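Long-range contacts in fervidolysin (Fervidobacterium pennivorans, PDB 1R6V), which degrades keratin into peptides as a subtilisin-like serine protease, allowing the bacterium to grow on native feathers: residues I101-V106 and T380-P385; V106-D111 and Y374-G379; H169-G174 and A368-T373; Q175-Y180 and G223-P228; G191-Y196 and D355-E360. The protein carries 1 engineered substitution. All coordinates share one frame; numbering follows the deposited sequence.

Contact 1 of 5, residues I101-V106 and T380-P385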
# COMPACT_ATOMS: atom_id res chain seq x y z
N ILE A 101 14.10 2.36 -6.15
CA ILE A 101 14.91 1.14 -6.14
C ILE A 101 15.96 1.43 -7.21
O ILE A 101 15.85 1.00 -8.35
CB ILE A 101 14.05 -0.08 -6.50
CG1 ILE A 101 12.93 -0.24 -5.46
CG2 ILE A 101 14.91 -1.35 -6.53
CD1 ILE A 101 11.87 -1.28 -5.84
N LYS A 102 16.99 2.18 -6.80
CA LYS A 102 18.05 2.66 -7.68
C LYS A 102 18.94 1.68 -8.44
O LYS A 102 19.56 0.79 -7.86
CB LYS A 102 18.97 3.61 -6.89
CG LYS A 102 18.32 4.93 -6.47
CD LYS A 102 18.39 6.00 -7.58
CE LYS A 102 19.81 6.50 -7.81
NZ LYS A 102 19.89 7.40 -9.01
N PRO A 103 19.02 1.85 -9.77
CA PRO A 103 19.86 0.95 -10.57
C PRO A 103 21.32 1.35 -10.39
O PRO A 103 21.61 2.49 -10.05
CB PRO A 103 19.39 1.21 -12.00
CG PRO A 103 18.97 2.65 -11.97
CD PRO A 103 18.26 2.77 -10.64
N THR A 104 22.24 0.40 -10.60
CA THR A 104 23.66 0.70 -10.48
C THR A 104 24.33 0.50 -11.84
O THR A 104 23.86 -0.28 -12.66
CB THR A 104 24.34 -0.19 -9.43
OG1 THR A 104 24.11 -1.56 -9.73
CG2 THR A 104 23.79 0.12 -8.04
N VAL A 105 25.41 1.22 -12.08
CA VAL A 105 26.11 1.11 -13.35
C VAL A 105 27.00 -0.13 -13.41
O VAL A 105 27.58 -0.55 -12.40
CB VAL A 105 26.96 2.37 -13.61
CG1 VAL A 105 27.83 2.18 -14.86
CG2 VAL A 105 26.04 3.57 -13.79
N VAL A 106 27.07 -0.73 -14.60
CA VAL A 106 27.94 -1.88 -14.81
C VAL A 106 28.65 -1.68 -16.14
O VAL A 106 28.27 -0.82 -16.95
CB VAL A 106 27.20 -3.25 -14.82
CG1 VAL A 106 26.49 -3.47 -13.49
CG2 VAL A 106 26.23 -3.35 -16.00
N THR A 380 16.64 -4.44 -10.34
CA THR A 380 15.27 -4.86 -10.60
C THR A 380 14.57 -3.74 -11.37
O THR A 380 13.60 -3.98 -12.10
CB THR A 380 14.53 -5.16 -9.28
OG1 THR A 380 15.34 -6.05 -8.48
CG2 THR A 380 13.23 -5.86 -9.58
N SER A 381 15.08 -2.51 -11.26
CA SER A 381 14.46 -1.40 -11.99
C SER A 381 14.76 -1.51 -13.49
O SER A 381 14.13 -0.84 -14.32
CB SER A 381 14.94 -0.06 -11.43
OG SER A 381 16.30 0.18 -11.73
N MET A 382 15.74 -2.34 -13.84
CA MET A 382 16.08 -2.55 -15.24
C MET A 382 15.26 -3.72 -15.79
O MET A 382 15.06 -3.85 -17.00
CB MET A 382 17.59 -2.84 -15.39
CG MET A 382 18.45 -1.61 -15.62
SD MET A 382 18.21 -0.37 -14.30
CE MET A 382 18.25 -1.45 -12.89
N ALA A 383 14.78 -4.58 -14.89
CA ALA A 383 13.98 -5.73 -15.30
C ALA A 383 12.52 -5.35 -15.54
O ALA A 383 11.91 -5.73 -16.54
CB ALA A 383 14.05 -6.82 -14.21
N ALA A 384 11.96 -4.59 -14.62
CA ALA A 384 10.56 -4.19 -14.75
C ALA A 384 10.19 -3.58 -16.10
O ALA A 384 9.15 -3.90 -16.67
CB ALA A 384 10.16 -3.24 -13.59
N PRO A 385 11.01 -2.66 -16.64
CA PRO A 385 10.67 -2.07 -17.93
C PRO A 385 10.55 -3.09 -19.06
O PRO A 385 9.83 -2.87 -20.03
CB PRO A 385 11.78 -1.05 -18.19
CG PRO A 385 12.85 -1.39 -17.20
CD PRO A 385 12.14 -1.93 -16.01
O HOH W 1 17.21 -1.38 -9.63
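The puckered ring of P103 meets S381 OG with CB, CG and CD, the hydroxyl oxygen lying 3.3 Å from P103 CB and 3.4 Å from P103 CD. A chi1 of 69° sets OG of S381 between its own N and carbonyl carbon, which puts it against the proline ring. From the other partner, M382, the bent side chain crosses the proline at about a right angle and sets SD and CE against CB. The separation of P103 CB and M382 SD, 3.0 Å, is tighter than normal packing, so the exact place of the thioether is doubtful. Backbone groups meet through a water, which donates to I101 O (3.0 Å) and accepts from S381 N (2.9 Å). In subtilisins the amide of the catalytic serine lines the oxyanion hole, and S381 is the inferred charge-relay serine, so the water probably occupies that site. The propeptide thus runs across the active site, with P103 also close to A200, an engineered alanine at the inferred charge-relay position. Along this path I101 bonds to S267 of strand 263-269 and T104 to Q378 of strand 374-378, while M382, early in helix 380-397, packs on H203 of helix 200-209.

Contact 2 of 5, residues V106-D111 and Y374-G379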
# COMPACT_ATOMS: atom_id res chain seq x y z
N VAL A 106 27.07 -0.73 -14.60
CA VAL A 106 27.94 -1.88 -14.81
C VAL A 106 28.65 -1.68 -16.14
O VAL A 106 28.27 -0.82 -16.95
CB VAL A 106 27.20 -3.25 -14.82
CG1 VAL A 106 26.49 -3.47 -13.49
CG2 VAL A 106 26.23 -3.35 -16.00
N LYS A 107 29.71 -2.45 -16.37
CA LYS A 107 30.46 -2.35 -17.61
C LYS A 107 29.86 -3.20 -18.71
O LYS A 107 29.16 -4.17 -18.44
CB LYS A 107 31.90 -2.82 -17.39
CG LYS A 107 32.71 -1.99 -16.43
CD LYS A 107 33.01 -0.61 -16.97
CE LYS A 107 33.92 0.15 -16.01
NZ LYS A 107 34.25 1.51 -16.50
N PRO A 108 30.11 -2.84 -19.97
CA PRO A 108 29.56 -3.66 -21.04
C PRO A 108 30.17 -5.05 -20.95
O PRO A 108 31.26 -5.23 -20.41
CB PRO A 108 29.98 -2.92 -22.32
CG PRO A 108 31.13 -2.02 -21.87
CD PRO A 108 30.70 -1.59 -20.49
N ASN A 109 29.45 -6.03 -21.48
CA ASN A 109 29.92 -7.40 -21.47
C ASN A 109 29.62 -8.07 -22.82
O ASN A 109 28.51 -8.52 -23.07
CB ASN A 109 29.26 -8.17 -20.33
CG ASN A 109 29.65 -9.63 -20.31
OD1 ASN A 109 30.57 -10.04 -21.02
ND2 ASN A 109 28.96 -10.43 -19.49
N PRO A 110 30.63 -8.13 -23.70
CA PRO A 110 30.49 -8.74 -25.03
C PRO A 110 30.07 -10.21 -25.04
O PRO A 110 29.63 -10.72 -26.07
CB PRO A 110 31.87 -8.53 -25.64
CG PRO A 110 32.77 -8.64 -24.47
CD PRO A 110 32.04 -7.76 -23.46
N ASP A 111 30.22 -10.90 -23.91
CA ASP A 111 29.85 -12.31 -23.84
C ASP A 111 28.47 -12.55 -23.22
O ASP A 111 28.03 -13.69 -23.10
CB ASP A 111 30.90 -13.11 -23.05
CG ASP A 111 30.77 -14.60 -23.25
OD1 ASP A 111 30.84 -15.04 -24.42
OD2 ASP A 111 30.62 -15.34 -22.24
N TYR A 374 24.20 7.03 -23.53
CA TYR A 374 23.69 5.74 -23.08
C TYR A 374 24.53 5.20 -21.95
O TYR A 374 25.66 5.65 -21.74
CB TYR A 374 23.79 4.72 -24.22
CG TYR A 374 22.98 5.09 -25.44
CD1 TYR A 374 23.45 6.03 -26.35
CD2 TYR A 374 21.71 4.54 -25.63
CE1 TYR A 374 22.66 6.43 -27.43
CE2 TYR A 374 20.92 4.92 -26.69
CZ TYR A 374 21.40 5.87 -27.59
OH TYR A 374 20.58 6.27 -28.61
N ASP A 375 23.99 4.24 -21.22
CA ASP A 375 24.75 3.61 -20.15
C ASP A 375 24.17 2.24 -19.87
O ASP A 375 23.01 1.95 -20.20
CB ASP A 375 24.75 4.44 -18.85
CG ASP A 375 26.07 4.30 -18.07
OD1 ASP A 375 26.82 3.34 -18.37
OD2 ASP A 375 26.34 5.14 -17.18
N TYR A 376 24.98 1.41 -19.25
CA TYR A 376 24.60 0.05 -18.89
C TYR A 376 24.26 0.01 -17.40
O TYR A 376 25.10 0.33 -16.56
CB TYR A 376 25.75 -0.94 -19.15
CG TYR A 376 26.26 -0.96 -20.57
CD1 TYR A 376 27.16 0.01 -21.00
CD2 TYR A 376 25.87 -1.95 -21.47
CE1 TYR A 376 27.65 0.01 -22.29
CE2 TYR A 376 26.36 -1.95 -22.79
CZ TYR A 376 27.25 -0.96 -23.18
OH TYR A 376 27.75 -0.91 -24.46
N TYR A 377 23.04 -0.42 -17.08
CA TYR A 377 22.60 -0.50 -15.69
C TYR A 377 22.22 -1.93 -15.31
O TYR A 377 22.00 -2.80 -16.16
CB TYR A 377 21.35 0.37 -15.47
CG TYR A 377 21.56 1.86 -15.47
CD1 TYR A 377 22.83 2.43 -15.57
CD2 TYR A 377 20.47 2.72 -15.35
CE1 TYR A 377 23.02 3.82 -15.54
CE2 TYR A 377 20.63 4.10 -15.32
CZ TYR A 377 21.90 4.65 -15.41
OH TYR A 377 22.06 6.02 -15.40
N GLN A 378 22.12 -2.14 -14.00
CA GLN A 378 21.70 -3.42 -13.46
C GLN A 378 20.74 -3.11 -12.32
O GLN A 378 20.84 -2.06 -11.68
CB GLN A 378 22.93 -4.17 -12.95
CG GLN A 378 22.66 -5.25 -11.94
CD GLN A 378 23.90 -5.53 -11.10
OE1 GLN A 378 24.94 -5.93 -11.63
NE2 GLN A 378 23.80 -5.32 -9.79
N GLY A 379 19.80 -4.01 -12.08
CA GLY A 379 18.87 -3.81 -10.99
C GLY A 379 17.47 -4.27 -11.35
O GLY A 379 17.16 -4.48 -12.53
O HOH W 2 28.95 1.63 -18.16
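V106 and Y376 continue the antiparallel pairing by which the propeptide adds an edge to a small sheet of the catalytic domain. V106 N donates to Y376 O at 3.0 Å in a nearly straight bond (168°), although the donor sits above the carbonyl plane. V106 O turns instead to a water 2.8 Å away, which also donates to D375 OD1. That carboxylate oxygen accepts the amide of Y376 as well, so two donors hold it. The valine straddles its neighbours: CG2 rests 4.0 Å from Y376 CB, and CG1 meets the Q378 side chain, 3.5 Å from OE1. V106 CG1 also lies 3.7 Å from Q378 CB, the two side chains crossing at about a right angle. The sheet has three strands, with 374-378 between the propeptide strand 104-105 and strand 347-350, and the pairs V106 with Y376 and T104 with Q378 tie its outer edge. Two residues further on, P108 lays CB over one face of the Y376 ring, 3.8 Å from the ring centroid and 24° off the normal, a CH-pi contact displaced toward the rim at CZ. The phenol hydroxyl is hydrogen-bonded to E134. An alanine here removes ring and hydroxyl, and would probably open a gap under P108 and leave E134 without this partner. Past P108 the propeptide turns away from strand 374-378, and N109 OD1 accepts from D111 N at 3.0 Å, closing an Asx turn.

Contact 3 of 5, residues H169-G174 and A368-T373. With CA (calcium ion), chain B.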
# COMPACT_ATOMS: atom_id res chain seq x y z
N HIS A 169 16.16 13.35 -25.71
CA HIS A 169 17.10 12.33 -26.17
C HIS A 169 16.69 11.99 -27.61
O HIS A 169 15.51 11.80 -27.90
CB HIS A 169 17.00 11.07 -25.30
CG HIS A 169 18.16 10.13 -25.45
ND1 HIS A 169 18.44 9.47 -26.63
CD2 HIS A 169 19.15 9.81 -24.59
CE1 HIS A 169 19.56 8.79 -26.49
NE2 HIS A 169 20.01 8.97 -25.26
N PRO A 170 17.66 11.90 -28.52
CA PRO A 170 17.33 11.58 -29.91
C PRO A 170 16.61 10.25 -30.09
O PRO A 170 15.70 10.14 -30.91
CB PRO A 170 18.68 11.66 -30.63
CG PRO A 170 19.68 11.37 -29.55
CD PRO A 170 19.11 12.09 -28.35
N ASP A 171 16.98 9.24 -29.30
CA ASP A 171 16.35 7.91 -29.38
C ASP A 171 14.92 7.92 -28.80
O ASP A 171 14.25 6.89 -28.81
CB ASP A 171 17.19 6.88 -28.63
CG ASP A 171 17.53 5.65 -29.47
OD1 ASP A 171 16.88 5.42 -30.51
OD2 ASP A 171 18.44 4.90 -29.07
N LEU A 172 14.48 9.05 -28.26
CA LEU A 172 13.13 9.12 -27.71
C LEU A 172 12.28 10.12 -28.47
O LEU A 172 11.16 10.43 -28.06
CB LEU A 172 13.15 9.50 -26.22
CG LEU A 172 13.82 8.47 -25.29
CD1 LEU A 172 13.81 9.00 -23.85
CD2 LEU A 172 13.06 7.15 -25.36
N GLU A 173 12.81 10.64 -29.58
CA GLU A 173 12.07 11.61 -30.38
C GLU A 173 10.73 11.02 -30.82
O GLU A 173 10.68 9.90 -31.31
CB GLU A 173 12.88 12.03 -31.61
CG GLU A 173 12.28 13.23 -32.37
CD GLU A 173 11.15 12.83 -33.31
OE1 GLU A 173 10.29 13.69 -33.62
OE2 GLU A 173 11.12 11.66 -33.76
N GLY A 174 9.66 11.78 -30.63
CA GLY A 174 8.34 11.30 -31.02
C GLY A 174 7.75 10.23 -30.12
O GLY A 174 6.59 9.85 -30.28
N ALA A 368 27.24 4.91 -30.53
CA ALA A 368 26.01 5.47 -31.11
C ALA A 368 26.39 6.58 -32.10
O ALA A 368 27.40 7.25 -31.93
CB ALA A 368 25.11 6.05 -30.01
N THR A 369 25.58 6.78 -33.14
CA THR A 369 25.91 7.81 -34.11
C THR A 369 24.83 8.89 -34.17
O THR A 369 24.75 9.64 -35.15
CB THR A 369 26.12 7.22 -35.52
OG1 THR A 369 24.90 6.62 -35.98
CG2 THR A 369 27.22 6.17 -35.51
N ASN A 370 24.02 8.99 -33.12
CA ASN A 370 22.95 9.98 -33.10
C ASN A 370 23.19 11.09 -32.10
O ASN A 370 22.31 11.92 -31.86
CB ASN A 370 21.62 9.29 -32.78
CG ASN A 370 21.66 8.50 -31.49
OD1 ASN A 370 22.66 8.53 -30.77
ND2 ASN A 370 20.58 7.80 -31.19
N GLY A 371 24.39 11.12 -31.53
CA GLY A 371 24.74 12.14 -30.56
C GLY A 371 24.11 11.89 -29.19
O GLY A 371 24.25 12.72 -28.29
N GLY A 372 23.44 10.76 -29.03
CA GLY A 372 22.81 10.46 -27.75
C GLY A 372 23.72 9.82 -26.71
O GLY A 372 24.77 9.28 -27.04
N THR A 373 23.29 9.88 -25.45
CA THR A 373 24.04 9.32 -24.33
C THR A 373 23.39 8.04 -23.83
O THR A 373 22.17 7.97 -23.72
CB THR A 373 24.11 10.31 -23.17
OG1 THR A 373 22.81 10.89 -22.96
CG2 THR A 373 25.11 11.44 -23.51
CA CA B . 16.78 3.69 -32.08
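H169 reaches across to G372 and T373 with its ring. From CB, its CG is placed anti to the backbone N (chi1 -164°). ND1 faces back into its own segment and accepts from D171 N at 3.1 Å, the donor lying in the ring plane. CE1 packs 3.9 Å from G372 CA, and CD2 lies 3.6 Å from T373 O. NE2, at the tip, donates to T373 O over 2.8 Å, nearly straight at 164° and again in the plane of the ring. One nitrogen accepting and the other donating would suit a neutral imidazole protonated on NE2, and the two bonds fix the ring's rotation. A side chain on G372 would collide with CE1, which makes the glycine a condition of this close approach. Beside it P170 puts CG 3.5 Å from N370 O and 3.7 Å from G372 CA. The 368-373 loop is shaped by an Asx turn, N370 OD1 accepting from G372 N at 2.9 Å. Across from it the D171 carboxylate stands almost perpendicular to the N370 amide; the D171 oxygen OD2 and N370 ND2 both hydrogen-bond the hydroxyl of Y374. D171 OD1 binds the calcium ion at 2.3 Å, together with E129, K211, D213, K215 and I217, a ligand set resembling the high-affinity calcium site of subtilisins.

Contact 4 of 5, residues Q175-Y180 and G223-P228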
# COMPACT_ATOMS: atom_id res chain seq x y z
N GLN A 175 8.54 9.77 -29.14
CA GLN A 175 8.10 8.71 -28.23
C GLN A 175 7.58 9.16 -26.87
O GLN A 175 6.95 8.37 -26.16
CB GLN A 175 9.26 7.73 -27.99
CG GLN A 175 9.80 7.11 -29.26
CD GLN A 175 8.85 6.09 -29.83
OE1 GLN A 175 8.88 4.91 -29.48
NE2 GLN A 175 7.97 6.55 -30.72
N VAL A 176 7.86 10.40 -26.49
CA VAL A 176 7.46 10.90 -25.18
C VAL A 176 6.34 11.92 -25.33
O VAL A 176 6.57 13.00 -25.87
CB VAL A 176 8.65 11.55 -24.45
CG1 VAL A 176 8.23 12.04 -23.07
CG2 VAL A 176 9.80 10.54 -24.33
N ILE A 177 5.15 11.56 -24.87
CA ILE A 177 4.00 12.46 -24.98
C ILE A 177 3.84 13.32 -23.74
O ILE A 177 4.68 13.28 -22.84
CB ILE A 177 2.71 11.67 -25.26
CG1 ILE A 177 2.42 10.69 -24.11
CG2 ILE A 177 2.84 10.91 -26.57
CD1 ILE A 177 1.08 9.99 -24.24
N ALA A 178 2.76 14.10 -23.68
CA ALA A 178 2.55 14.99 -22.53
C ALA A 178 2.47 14.20 -21.24
O ALA A 178 1.82 13.16 -21.16
CB ALA A 178 1.28 15.82 -22.73
N GLY A 179 3.16 14.71 -20.22
CA GLY A 179 3.19 14.05 -18.92
C GLY A 179 2.75 14.96 -17.79
O GLY A 179 2.18 16.03 -18.02
N TYR A 180 3.05 14.54 -16.56
CA TYR A 180 2.63 15.28 -15.38
C TYR A 180 3.67 15.27 -14.25
O TYR A 180 4.30 14.25 -13.96
CB TYR A 180 1.30 14.69 -14.91
CG TYR A 180 0.56 15.44 -13.82
CD1 TYR A 180 0.18 16.77 -13.99
CD2 TYR A 180 0.20 14.79 -12.65
CE1 TYR A 180 -0.55 17.44 -13.01
CE2 TYR A 180 -0.53 15.44 -11.66
CZ TYR A 180 -0.91 16.76 -11.84
OH TYR A 180 -1.63 17.40 -10.85
N GLY A 223 6.40 0.78 -30.70
CA GLY A 223 5.20 1.44 -31.18
C GLY A 223 4.46 2.21 -30.09
O GLY A 223 3.59 3.05 -30.38
N ALA A 224 4.81 1.93 -28.84
CA ALA A 224 4.16 2.59 -27.70
C ALA A 224 4.64 4.02 -27.48
O ALA A 224 5.54 4.49 -28.17
CB ALA A 224 4.39 1.77 -26.43
N LYS A 225 4.01 4.70 -26.53
CA LYS A 225 4.35 6.08 -26.20
C LYS A 225 4.59 6.13 -24.70
O LYS A 225 3.96 5.40 -23.94
CB LYS A 225 3.22 7.05 -26.56
CG LYS A 225 3.00 7.21 -28.06
CD LYS A 225 4.21 7.83 -28.71
CE LYS A 225 3.89 8.36 -30.11
NZ LYS A 225 3.48 7.28 -31.03
N ILE A 226 5.49 7.02 -24.29
CA ILE A 226 5.85 7.18 -22.89
C ILE A 226 5.22 8.41 -22.27
O ILE A 226 5.38 9.53 -22.78
CB ILE A 226 7.39 7.31 -22.74
CG1 ILE A 226 8.08 6.07 -23.32
CG2 ILE A 226 7.77 7.53 -21.27
CD1 ILE A 226 7.80 4.79 -22.57
N MET A 227 4.53 8.22 -21.15
CA MET A 227 3.90 9.32 -20.42
C MET A 227 4.67 9.46 -19.11
O MET A 227 4.54 8.64 -18.22
CB MET A 227 2.42 9.01 -20.13
CG MET A 227 1.72 9.99 -19.15
SD MET A 227 0.02 9.41 -18.74
CE MET A 227 -0.92 10.16 -20.19
N PRO A 228 5.51 10.50 -18.99
CA PRO A 228 6.26 10.67 -17.74
C PRO A 228 5.44 11.24 -16.58
O PRO A 228 4.69 12.21 -16.75
CB PRO A 228 7.42 11.59 -18.14
CG PRO A 228 6.92 12.30 -19.35
CD PRO A 228 6.08 11.30 -20.08
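Q175 O receives the shortest polar bond between the segments, from I226 N at 2.7 Å and 167°, with the amide nearly along the C=O axis. The CA-H of K225 approaches the same oxygen. I226 O then accepts from I177 N at 2.9 Å, so that I226 is gripped by both its amide and its carbonyl around V176. This is a single parallel bridge, V176 opposite I226, and it lays 175-180 on one edge of strand 225-230 of the subtilase core; strand 157-162 pairs with the other. Side chains reinforce it. V176 CG1 lies 3.8 Å from P228 CD, and I177, with CG1 between its backbone N and carbonyl carbon (chi1 61°), brings that atom 3.4 Å from I226 O while CG2 packs 3.9 Å from K225 CB. An alanine instead of I177 would probably open a gap beside the K225 chain and let it move. Further along, G179 comes so near that its CA is 3.2 Å from P228 O, where a side chain would clash. P228 O itself takes Y180 N at 2.9 Å. Beyond that bond the Y180 ring leads away, stacking on W255, and its hydroxyl bonds to D185.

Contact 5 of 5, residues G191-Y196 and D355-E360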
# COMPACT_ATOMS: atom_id res chain seq x y z
N GLY A 191 7.78 15.56 -25.69
CA GLY A 191 9.14 15.73 -26.15
C GLY A 191 10.08 16.57 -25.30
O GLY A 191 11.18 16.86 -25.75
N THR A 192 9.67 16.95 -24.10
CA THR A 192 10.54 17.77 -23.27
C THR A 192 11.32 16.99 -22.23
O THR A 192 10.99 15.85 -21.93
CB THR A 192 9.74 18.91 -22.58
OG1 THR A 192 8.79 18.35 -21.66
CG2 THR A 192 8.99 19.72 -23.64
N ASP A 193 12.37 17.60 -21.70
CA ASP A 193 13.21 16.98 -20.67
C ASP A 193 12.55 17.19 -19.30
O ASP A 193 12.44 18.33 -18.83
CB ASP A 193 14.60 17.63 -20.72
CG ASP A 193 15.52 17.15 -19.61
OD1 ASP A 193 15.19 16.14 -18.94
OD2 ASP A 193 16.57 17.78 -19.40
N SER A 194 12.10 16.11 -18.67
CA SER A 194 11.48 16.21 -17.35
C SER A 194 12.27 15.40 -16.33
O SER A 194 11.74 15.03 -15.29
CB SER A 194 10.02 15.72 -17.39
OG SER A 194 9.93 14.38 -17.85
N SER A 195 13.55 15.17 -16.61
CA SER A 195 14.40 14.36 -15.75
C SER A 195 14.82 15.01 -14.41
O SER A 195 15.97 14.92 -13.99
CB SER A 195 15.64 13.89 -16.55
OG SER A 195 16.43 14.97 -17.03
N TYR A 196 13.86 15.64 -13.74
CA TYR A 196 14.12 16.29 -12.46
C TYR A 196 14.74 15.42 -11.36
O TYR A 196 15.54 15.91 -10.56
CB TYR A 196 12.82 16.90 -11.93
CG TYR A 196 12.24 17.97 -12.82
CD1 TYR A 196 12.86 19.21 -12.93
CD2 TYR A 196 11.10 17.73 -13.58
CE1 TYR A 196 12.35 20.19 -13.78
CE2 TYR A 196 10.59 18.70 -14.43
CZ TYR A 196 11.23 19.93 -14.53
OH TYR A 196 10.75 20.89 -15.37
N ASP A 355 24.03 17.96 -20.69
CA ASP A 355 23.43 19.22 -20.26
C ASP A 355 21.95 19.10 -19.94
O ASP A 355 21.23 20.11 -19.89
CB ASP A 355 23.64 20.30 -21.33
CG ASP A 355 25.10 20.61 -21.57
OD1 ASP A 355 25.89 20.58 -20.59
OD2 ASP A 355 25.47 20.90 -22.72
N SER A 356 21.49 17.88 -19.72
CA SER A 356 20.09 17.66 -19.37
C SER A 356 19.91 17.78 -17.86
O SER A 356 20.88 17.67 -17.11
CB SER A 356 19.61 16.29 -19.88
OG SER A 356 19.52 16.29 -21.30
N ILE A 357 18.68 18.01 -17.41
CA ILE A 357 18.39 18.18 -15.99
C ILE A 357 18.87 17.02 -15.12
O ILE A 357 19.55 17.22 -14.12
CB ILE A 357 16.87 18.36 -15.74
CG1 ILE A 357 16.35 19.55 -16.55
CG2 ILE A 357 16.60 18.59 -14.24
CD1 ILE A 357 14.82 19.67 -16.58
N GLY A 358 18.51 15.81 -15.52
CA GLY A 358 18.89 14.64 -14.74
C GLY A 358 20.16 13.90 -15.09
O GLY A 358 20.28 12.71 -14.79
N TYR A 359 21.13 14.56 -15.72
CA TYR A 359 22.39 13.89 -16.05
C TYR A 359 23.10 13.26 -14.83
O TYR A 359 23.28 13.90 -13.80
CB TYR A 359 23.37 14.88 -16.70
CG TYR A 359 24.65 14.22 -17.17
CD1 TYR A 359 24.64 13.33 -18.25
CD2 TYR A 359 25.87 14.49 -16.54
CE1 TYR A 359 25.82 12.72 -18.69
CE2 TYR A 359 27.05 13.88 -16.97
CZ TYR A 359 27.02 13.00 -18.04
OH TYR A 359 28.17 12.38 -18.47
N GLU A 360 23.50 11.99 -14.97
CA GLU A 360 24.21 11.27 -13.91
C GLU A 360 25.36 10.47 -14.51
O GLU A 360 25.73 9.40 -13.99
CB GLU A 360 23.28 10.33 -13.16
CG GLU A 360 22.17 11.02 -12.40
CD GLU A 360 21.51 10.09 -11.42
OE1 GLU A 360 22.25 9.51 -10.59
OE2 GLU A 360 20.27 9.94 -11.47
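D193 is the first residue of its segment to meet the facing turn. Its CG is anti to the backbone N (chi1 175°), and OD2 accepts from I357 N at 2.9 Å and 167° through the syn lone pair. OD1 serves its own segment: S195 OG donates to it at 2.6 Å, also on the syn side, and S195 N reaches it at 3.0 Å from above the carboxylate plane, making an Asx turn. Three donors on one carboxylate would be expected to favour its charged form. S194 turns the other way, its hydroxyl bonded to V165 N. S195 OG, besides donating to D193, accepts from G358 N at 2.7 Å. The two side chains therefore hold successive amides in the middle of the type I beta turn S356-Y359. G358 sits so close to S195 O that a CB there would clash. I357 reaches out with CD1, which lies 3.5 Å from D193 O and 3.8 Å from CE1 of the Y196 ring, itself in a cation-pi contact with R181. In the wider fold the contact joins the loop between strand 186-188 and helix 200-209 to the one between strands 347-350 and 374-378, with S194 packing on L188 of strand 186-188.

How the contacts relate
The first segments follow one another from the propeptide (contacts 1 and 2) into the catalytic domain (3, 4 and 5), while the partners of contacts 5, 3, 2 and 1 come in that order between 355 and 385. Along the chain contact 1 encloses contact 2, and 2 encloses 3; contacts 4 and 5, whose segments alternate, both lie within contact 3. Contacts 1 and 2 have centres about 11 Å apart and share V106 and the sheet of strands 104-105 and 374-378. Those of contacts 4 and 5, joined by V176 and G191, are about 15 Å apart. The presumed propeptide thus pairs with strand 374-378, which leads to the inferred catalytic serine and, through Y374, to the calcium site.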